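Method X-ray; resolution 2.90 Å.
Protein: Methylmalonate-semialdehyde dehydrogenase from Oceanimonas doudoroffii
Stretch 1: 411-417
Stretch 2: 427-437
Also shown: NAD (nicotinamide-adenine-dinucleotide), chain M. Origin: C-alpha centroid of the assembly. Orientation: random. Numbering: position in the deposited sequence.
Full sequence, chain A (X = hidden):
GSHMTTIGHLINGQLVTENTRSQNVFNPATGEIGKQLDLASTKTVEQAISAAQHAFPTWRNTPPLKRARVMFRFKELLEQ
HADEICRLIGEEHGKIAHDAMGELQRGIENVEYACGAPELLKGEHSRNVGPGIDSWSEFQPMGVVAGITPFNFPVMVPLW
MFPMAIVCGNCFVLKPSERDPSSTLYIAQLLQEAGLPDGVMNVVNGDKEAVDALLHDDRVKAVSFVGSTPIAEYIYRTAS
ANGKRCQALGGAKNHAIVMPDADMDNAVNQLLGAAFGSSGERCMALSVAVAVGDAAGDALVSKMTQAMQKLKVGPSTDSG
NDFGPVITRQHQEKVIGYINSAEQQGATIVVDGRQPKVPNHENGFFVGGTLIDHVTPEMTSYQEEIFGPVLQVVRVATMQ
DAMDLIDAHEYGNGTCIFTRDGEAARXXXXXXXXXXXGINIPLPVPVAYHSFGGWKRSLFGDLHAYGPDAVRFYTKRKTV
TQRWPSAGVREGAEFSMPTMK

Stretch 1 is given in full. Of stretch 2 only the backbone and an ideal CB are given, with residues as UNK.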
ATOM      1  N   TYR A 411     -20.325 -20.801  14.611  1.00 30.24           N
ATOM      2  CA  TYR A 411     -18.967 -20.356  14.321  1.00 29.34           C
ATOM      3  C   TYR A 411     -18.557 -20.358  12.827  1.00 28.16           C
ATOM      4  O   TYR A 411     -19.133 -21.053  11.989  1.00 27.97           O
ATOM      5  CB  TYR A 411     -17.983 -21.218  15.108  1.00 29.96           C
ATOM      6  CG  TYR A 411     -18.244 -21.296  16.605  1.00 32.45           C
ATOM      7  CD1 TYR A 411     -18.436 -20.140  17.385  1.00 35.04           C
ATOM      8  CD2 TYR A 411     -18.286 -22.523  17.257  1.00 32.77           C
ATOM      9  CE1 TYR A 411     -18.671 -20.224  18.762  1.00 33.20           C
ATOM     10  CE2 TYR A 411     -18.514 -22.606  18.628  1.00 32.75           C
ATOM     11  CZ  TYR A 411     -18.707 -21.459  19.373  1.00 32.22           C
ATOM     12  OH  TYR A 411     -18.904 -21.563  20.723  1.00 30.79           O
ATOM     13  N   GLY A 412     -17.549 -19.551  12.514  1.00 26.32           N
ATOM     14  CA  GLY A 412     -16.930 -19.539  11.189  1.00 25.48           C
ATOM     15  C   GLY A 412     -15.473 -19.101  11.275  1.00 24.44           C
ATOM     16  O   GLY A 412     -15.047 -18.213  10.535  1.00 22.94           O
ATOM     17  N   ASN A 413     -14.713 -19.729  12.179  1.00 23.53           N
ATOM     18  CA  ASN A 413     -13.334 -19.321  12.458  1.00 22.62           C
ATOM     19  C   ASN A 413     -12.431 -19.775  11.334  1.00 23.36           C
ATOM     20  O   ASN A 413     -11.856 -18.943  10.651  1.00 24.87           O
ATOM     21  CB  ASN A 413     -12.838 -19.853  13.812  1.00 21.64           C
ATOM     22  CG  ASN A 413     -11.816 -18.934  14.486  1.00 21.03           C
ATOM     23  OD1 ASN A 413     -11.763 -17.746  14.225  1.00 21.13           O
ATOM     24  ND2 ASN A 413     -11.022 -19.486  15.389  1.00 20.72           N
ATOM     25  N   GLY A 414     -12.361 -21.085  11.106  1.00 23.12           N
ATOM     26  CA  GLY A 414     -11.466 -21.666  10.099  1.00 22.48           C
ATOM     27  C   GLY A 414     -12.057 -22.895   9.429  1.00 23.02           C
ATOM     28  O   GLY A 414     -12.825 -23.623  10.042  1.00 24.53           O
ATOM     29  N   THR A 415     -11.692 -23.135   8.173  1.00 21.77           N
ATOM     30  CA  THR A 415     -12.179 -24.279   7.428  1.00 21.27           C
ATOM     31  C   THR A 415     -11.120 -24.743   6.453  1.00 22.36           C
ATOM     32  O   THR A 415     -10.173 -23.993   6.171  1.00 24.13           O
ATOM     33  CB  THR A 415     -13.429 -23.931   6.627  1.00 21.70           C
ATOM     34  OG1 THR A 415     -13.974 -25.126   6.053  1.00 22.21           O
ATOM     35  CG2 THR A 415     -13.119 -22.942   5.499  1.00 21.76           C
ATOM     36  N   CYS A 416     -11.285 -25.967   5.930  1.00 21.93           N
ATOM     37  CA  CYS A 416     -10.391 -26.522   4.896  1.00 21.03           C
ATOM     38  C   CYS A 416     -11.188 -27.317   3.867  1.00 20.73           C
ATOM     39  O   CYS A 416     -12.271 -27.798   4.152  1.00 20.50           O
ATOM     40  CB  CYS A 416      -9.279 -27.409   5.495  1.00 20.96           C
ATOM     41  SG  CYS A 416      -8.313 -28.433   4.292  1.00 20.92           S
ATOM     42  N   ILE A 417     -10.637 -27.442   2.670  1.00 20.05           N
ATOM     43  CA  ILE A 417     -11.154 -28.371   1.702  1.00 20.75           C
ATOM     44  C   ILE A 417      -9.999 -29.208   1.177  1.00 21.90           C
ATOM     45  O   ILE A 417      -8.959 -28.655   0.827  1.00 24.18           O
ATOM     46  CB  ILE A 417     -11.885 -27.658   0.551  1.00 20.52           C
ATOM     47  CG1 ILE A 417     -12.482 -28.690  -0.405  1.00 20.10           C
ATOM     48  CG2 ILE A 417     -10.967 -26.701  -0.206  1.00 20.32           C
ATOM     49  CD1 ILE A 417     -13.505 -28.113  -1.349  1.00 20.25           C
ATOM     50  N   UNK A 427     -14.331 -21.982  -5.763  1.00 22.21           N
ATOM     51  CA  UNK A 427     -15.735 -21.837  -5.393  1.00 21.54           C
ATOM     52  C   UNK A 427     -15.930 -21.932  -3.872  1.00 20.70           C
ATOM     53  O   UNK A 427     -16.716 -21.173  -3.300  1.00 19.38           O
ATOM     54  CB  UNK A 427     -16.575 -22.904  -6.098  1.00 21.54           C
ATOM     55  N   UNK A 428     -15.209 -22.872  -3.241  1.00 19.67           N
ATOM     56  CA  UNK A 428     -15.225 -23.027  -1.793  1.00 18.42           C
ATOM     57  C   UNK A 428     -14.625 -21.783  -1.115  1.00 18.73           C
ATOM     58  O   UNK A 428     -15.281 -21.125  -0.308  1.00 18.40           O
ATOM     59  CB  UNK A 428     -14.457 -24.285  -1.384  1.00 18.42           C
ATOM     60  N   UNK A 429     -13.390 -21.446  -1.473  1.00 18.49           N
ATOM     61  CA  UNK A 429     -12.696 -20.321  -0.845  1.00 18.69           C
ATOM     62  C   UNK A 429     -13.393 -18.966  -1.060  1.00 19.36           C
ATOM     63  O   UNK A 429     -13.356 -18.085  -0.188  1.00 17.88           O
ATOM     64  CB  UNK A 429     -11.267 -20.245  -1.385  1.00 18.69           C
ATOM     65  N   UNK A 430     -14.028 -18.811  -2.222  1.00 20.93           N
ATOM     66  CA  UNK A 430     -14.753 -17.581  -2.535  1.00 21.99           C
ATOM     67  C   UNK A 430     -16.013 -17.463  -1.710  1.00 22.23           C
ATOM     68  O   UNK A 430     -16.215 -16.443  -1.063  1.00 22.50           O
ATOM     69  CB  UNK A 430     -15.099 -17.524  -4.024  1.00 21.99           C
ATOM     70  N   UNK A 431     -16.832 -18.517  -1.708  1.00 22.58           N
ATOM     71  CA  UNK A 431     -18.189 -18.466  -1.135  1.00 22.52           C
ATOM     72  C   UNK A 431     -18.349 -18.914   0.291  1.00 21.33           C
ATOM     73  O   UNK A 431     -19.417 -18.684   0.849  1.00 21.20           O
ATOM     74  CB  UNK A 431     -19.123 -19.322  -1.993  1.00 22.52           C
ATOM     75  N   UNK A 432     -17.351 -19.583   0.871  1.00 20.84           N
ATOM     76  CA  UNK A 432     -17.500 -20.123   2.248  1.00 21.28           C
ATOM     77  C   UNK A 432     -17.489 -19.017   3.298  1.00 20.58           C
ATOM     78  O   UNK A 432     -16.652 -18.128   3.248  1.00 19.52           O
ATOM     79  CB  UNK A 432     -16.381 -21.121   2.553  1.00 21.28           C
ATOM     80  N   UNK A 433     -18.417 -19.080   4.250  1.00 21.37           N
ATOM     81  CA  UNK A 433     -18.613 -17.997   5.214  1.00 22.01           C
ATOM     82  C   UNK A 433     -17.784 -18.192   6.476  1.00 20.40           C
ATOM     83  O   UNK A 433     -18.330 -18.198   7.579  1.00 19.93           O
ATOM     84  CB  UNK A 433     -20.093 -17.885   5.584  1.00 22.01           C
ATOM     85  N   UNK A 434     -16.470 -18.380   6.304  1.00 18.76           N
ATOM     86  CA  UNK A 434     -15.503 -18.387   7.413  1.00 17.34           C
ATOM     87  C   UNK A 434     -14.278 -17.533   7.063  1.00 15.35           C
ATOM     88  O   UNK A 434     -13.905 -17.387   5.900  1.00 14.82           O
ATOM     89  CB  UNK A 434     -15.073 -19.818   7.741  1.00 17.34           C
ATOM     90  N   UNK A 435     -13.641 -17.004   8.094  1.00 14.12           N
ATOM     91  CA  UNK A 435     -12.552 -16.044   7.941  1.00 13.58           C
ATOM     92  C   UNK A 435     -11.253 -16.595   7.379  1.00 13.04           C
ATOM     93  O   UNK A 435     -10.589 -15.956   6.576  1.00 12.68           O
ATOM     94  CB  UNK A 435     -12.258 -15.410   9.302  1.00 13.58           C
ATOM     95  N   UNK A 436     -10.869 -17.775   7.827  1.00 12.65           N
ATOM     96  CA  UNK A 436      -9.624 -18.381   7.382  1.00 12.40           C
ATOM     97  C   UNK A 436      -9.866 -19.727   6.696  1.00 11.84           C
ATOM     98  O   UNK A 436     -10.311 -20.678   7.311  1.00 11.79           O
ATOM     99  CB  UNK A 436      -8.674 -18.559   8.568  1.00 12.40           C
ATOM    100  N   UNK A 437      -9.533 -19.776   5.417  1.00 11.47           N
ATOM    101  CA  UNK A 437      -9.845 -20.865   4.528  1.00 11.25           C
ATOM    102  C   UNK A 437      -8.563 -21.553   4.122  1.00 11.68           C
ATOM    103  O   UNK A 437      -7.580 -20.886   3.764  1.00 11.47           O
ATOM    104  CB  UNK A 437     -10.618 -20.373   3.302  1.00 11.25           C
TER
HETATM  105  PA  NAD M 501     -12.104 -17.933  28.309  1.00 47.36           P
HETATM  106  O1A NAD M 501     -12.487 -18.473  29.684  1.00 46.29           O
HETATM  107  O2A NAD M 501     -13.153 -17.603  27.260  1.00 43.25           O
HETATM  108  O5B NAD M 501     -11.274 -16.554  28.518  1.00 46.00           O
HETATM  109  C5B NAD M 501      -9.854 -16.498  28.718  1.00 41.94           C
HETATM  110  C4B NAD M 501      -9.437 -15.221  29.447  1.00 38.73           C
HETATM  111  O4B NAD M 501     -10.588 -14.484  29.869  1.00 36.88           O
HETATM  112  C3B NAD M 501      -8.618 -15.473  30.708  1.00 37.46           C
HETATM  113  O3B NAD M 501      -7.544 -14.529  30.734  1.00 34.93           O
HETATM  114  C2B NAD M 501      -9.606 -15.315  31.862  1.00 37.53           C
HETATM  115  O2B NAD M 501      -9.137 -14.731  33.081  1.00 37.76           O
HETATM  116  C1B NAD M 501     -10.666 -14.388  31.295  1.00 37.65           C
HETATM  117  N9A NAD M 501     -12.040 -14.718  31.781  1.00 39.19           N
HETATM  118  C8A NAD M 501     -12.558 -15.969  31.956  1.00 38.74           C
HETATM  119  N7A NAD M 501     -13.835 -15.897  32.387  1.00 38.34           N
HETATM  120  C5A NAD M 501     -14.161 -14.586  32.502  1.00 37.80           C
HETATM  121  C6A NAD M 501     -15.369 -13.817  32.924  1.00 36.51           C
HETATM  122  N6A NAD M 501     -16.486 -14.473  33.303  1.00 35.98           N
HETATM  123  N1A NAD M 501     -15.304 -12.458  32.902  1.00 35.24           N
HETATM  124  C2A NAD M 501     -14.169 -11.796  32.520  1.00 34.01           C
HETATM  125  N3A NAD M 501     -13.039 -12.417  32.121  1.00 32.17           N
HETATM  126  C4A NAD M 501     -12.973 -13.791  32.099  1.00 37.52           C
HETATM  127  O3  NAD M 501     -11.011 -18.946  27.625  1.00 50.37           O
HETATM  128  PN  NAD M 501     -10.152 -20.168  28.301  1.00 49.99           P
HETATM  129  O1N NAD M 501      -9.060 -19.629  29.230  1.00 48.95           O
HETATM  130  O2N NAD M 501     -11.029 -21.336  28.772  1.00 46.90           O
HETATM  131  O5D NAD M 501      -9.477 -20.615  26.915  1.00 51.33           O
HETATM  132  C5D NAD M 501     -10.218 -21.405  25.970  1.00 57.61           C
HETATM  133  C4D NAD M 501     -10.915 -20.611  24.845  1.00 61.76           C
HETATM  134  O4D NAD M 501     -10.026 -19.911  23.945  1.00 65.76           O
HETATM  135  C3D NAD M 501     -11.729 -21.557  23.945  1.00 63.77           C
HETATM  136  O3D NAD M 501     -13.128 -21.451  24.226  1.00 57.82           O
HETATM  137  C2D NAD M 501     -11.404 -21.180  22.491  1.00 66.08           C
HETATM  138  O2D NAD M 501     -12.584 -21.060  21.690  1.00 63.54           O
HETATM  139  C1D NAD M 501     -10.656 -19.869  22.653  1.00 65.85           C
HETATM  140  N1N NAD M 501      -9.689 -19.562  21.603  1.00 68.43           N
HETATM  141  C2N NAD M 501     -10.080 -18.703  20.654  1.00 71.75           C
HETATM  142  C3N NAD M 501      -9.216 -18.343  19.624  1.00 73.58           C
HETATM  143  C7N NAD M 501      -9.615 -17.406  18.509  1.00 78.12           C
HETATM  144  O7N NAD M 501     -10.619 -17.562  17.804  1.00 74.25           O
HETATM  145  N7N NAD M 501      -8.788 -16.401  18.278  1.00 79.79           N
HETATM  146  C4N NAD M 501      -7.927 -18.863  19.618  1.00 68.67           C
HETATM  147  C5N NAD M 501      -7.528 -19.747  20.612  1.00 67.21           C
HETATM  148  C6N NAD M 501      -8.443 -20.083  21.612  1.00 70.12           C

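Stretch 2 runs from the last turns of a helix into a strand that pairs, in parallel, with stretch 1. Position 427 is helical and its CB has nothing of stretch 1 within reach, so the contact sets no rule; the residue is Tyr 427.

Position 428 is the helix's main point of contact. Its CB lies 3.9 Å from Ile 417 CD1 and points toward the strand, where Ile 417 and Thr 415 offer a mostly apolar surface. Leucine, methionine or an aromatic residue would suit. It is Phe 428, chi1 t: Ile 417 CB sits over one face of the ring, 3.9 Å from its centroid, and Ile 417 CG2 comes within 3.4 Å of Phe 428 CD2. At the ring edge, Thr 415 OG1 lies 3.2 Å from Phe 428 CZ.

Positions 429, 430 and 431 remain helical, with no stretch 1 atom near their CBs; any helix-tolerant residue would serve this contact. They are Ser 429, Asp 430 and Asn 431.

At 432 the backbone leaves helical angles (-72/135), and the CB points toward stretch 1, 4.8 Å from Thr 415 CG2. A modest apolar side chain fits. Ile 432 makes a light contact, its CG2 4.1 Å from Thr 415 CG2.

Position 433 points sideways and is loosely constrained; a polar residue is reasonable. Gln 433 turns its end away and donates from NE2 to the O of Asn 431 at 3.1 Å, tying the loop to the helix end.

Position 434 is extended, its ideal CB tight against Gly 412 O at 3.2 Å and 4.3 Å from Thr 415 CG2. Small or compact apolar side chains, alanine, valine or perhaps threonine, are plausible. Val 434 places CG2 3.4 Å from Thr 415 CG2, with chi1 between wells at -18°.

At 435 the angles (-70/-41) do not require glycine, and a CB would sit 3.8 Å from Asn 413 O, so alanine or serine also seem possible. Gly 435 donates from N to Gly 412 O at 3.1 Å.

Position 436 pairs with Gly 414, whose missing side chain leaves space on that face of the sheet. A long, flexible apolar residue could use it. Met 436 brings CE to 3.0 Å from Asn 413 O, while its backbone N donates to Asn 413 O at 3.2 Å and its O accepts from Thr 415 N at 2.9 Å.

Position 437 pairs with Thr 415, its CB 4.2 Å from Thr 415 CG2; beta-branched residues suit. Val 437, chi1 t, sets CG1 4.2 Å from that methyl, Thr 415 CG2.

Stretch 2 (427-437) YFSDNIQVGMV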
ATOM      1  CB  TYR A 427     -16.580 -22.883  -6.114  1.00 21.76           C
ATOM      2  CG  TYR A 427     -18.051 -22.750  -5.827  1.00 22.10           C
ATOM      3  CD1 TYR A 427     -18.832 -21.816  -6.520  1.00 23.13           C
ATOM      4  CD2 TYR A 427     -18.675 -23.543  -4.869  1.00 22.25           C
ATOM      5  CE1 TYR A 427     -20.192 -21.677  -6.272  1.00 22.69           C
ATOM      6  CE2 TYR A 427     -20.038 -23.394  -4.606  1.00 22.79           C
ATOM      7  CZ  TYR A 427     -20.782 -22.471  -5.313  1.00 22.78           C
ATOM      8  OH  TYR A 427     -22.111 -22.359  -5.043  1.00 22.97           O
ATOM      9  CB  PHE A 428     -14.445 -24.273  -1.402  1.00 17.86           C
ATOM     10  CG  PHE A 428     -14.325 -24.483   0.086  1.00 17.12           C
ATOM     11  CD1 PHE A 428     -15.404 -24.919   0.826  1.00 16.44           C
ATOM     12  CD2 PHE A 428     -13.128 -24.253   0.740  1.00 16.83           C
ATOM     13  CE1 PHE A 428     -15.303 -25.121   2.185  1.00 16.27           C
ATOM     14  CE2 PHE A 428     -13.025 -24.447   2.106  1.00 16.78           C
ATOM     15  CZ  PHE A 428     -14.120 -24.887   2.832  1.00 16.41           C
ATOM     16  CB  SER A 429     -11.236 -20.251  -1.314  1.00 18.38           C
ATOM     17  OG  SER A 429     -11.136 -19.834  -2.665  1.00 18.19           O
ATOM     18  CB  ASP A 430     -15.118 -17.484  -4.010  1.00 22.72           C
ATOM     19  CG  ASP A 430     -15.558 -16.091  -4.401  1.00 23.84           C
ATOM     20  OD1 ASP A 430     -14.803 -15.144  -4.173  1.00 24.72           O
ATOM     21  OD2 ASP A 430     -16.658 -15.905  -4.939  1.00 27.44           O
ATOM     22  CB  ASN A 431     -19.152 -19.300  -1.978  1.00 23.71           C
ATOM     23  CG  ASN A 431     -19.264 -18.795  -3.385  1.00 25.19           C
ATOM     24  OD1 ASN A 431     -18.799 -19.434  -4.333  1.00 27.04           O
ATOM     25  ND2 ASN A 431     -19.857 -17.623  -3.535  1.00 26.47           N
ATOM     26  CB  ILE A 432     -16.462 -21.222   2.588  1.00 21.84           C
ATOM     27  CG1 ILE A 432     -16.862 -21.982   3.861  1.00 22.59           C
ATOM     28  CG2 ILE A 432     -15.051 -20.668   2.709  1.00 21.99           C
ATOM     29  CD1 ILE A 432     -17.940 -23.037   3.637  1.00 23.40           C
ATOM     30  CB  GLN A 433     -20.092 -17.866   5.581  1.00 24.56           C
ATOM     31  CG  GLN A 433     -21.010 -17.550   4.410  1.00 27.50           C
ATOM     32  CD  GLN A 433     -20.696 -16.200   3.757  1.00 31.12           C
ATOM     33  OE1 GLN A 433     -20.766 -15.145   4.411  1.00 34.66           O
ATOM     34  NE2 GLN A 433     -20.348 -16.220   2.465  1.00 31.84           N
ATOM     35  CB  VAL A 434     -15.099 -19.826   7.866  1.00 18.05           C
ATOM     36  CG1 VAL A 434     -16.103 -20.852   7.388  1.00 18.21           C
ATOM     37  CG2 VAL A 434     -13.710 -20.224   7.392  1.00 18.73           C
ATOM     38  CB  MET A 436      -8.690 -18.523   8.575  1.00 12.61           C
ATOM     39  CG  MET A 436      -8.265 -17.189   9.149  1.00 12.67           C
ATOM     40  SD  MET A 436      -7.870 -17.244  10.894  1.00 13.08           S
ATOM     41  CE  MET A 436      -9.484 -17.377  11.633  1.00 12.84           C
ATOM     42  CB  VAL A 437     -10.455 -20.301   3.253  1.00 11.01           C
ATOM     43  CG1 VAL A 437     -10.828 -21.402   2.292  1.00 10.92           C
ATOM     44  CG2 VAL A 437     -11.662 -19.452   3.581  1.00 11.10           C
TER
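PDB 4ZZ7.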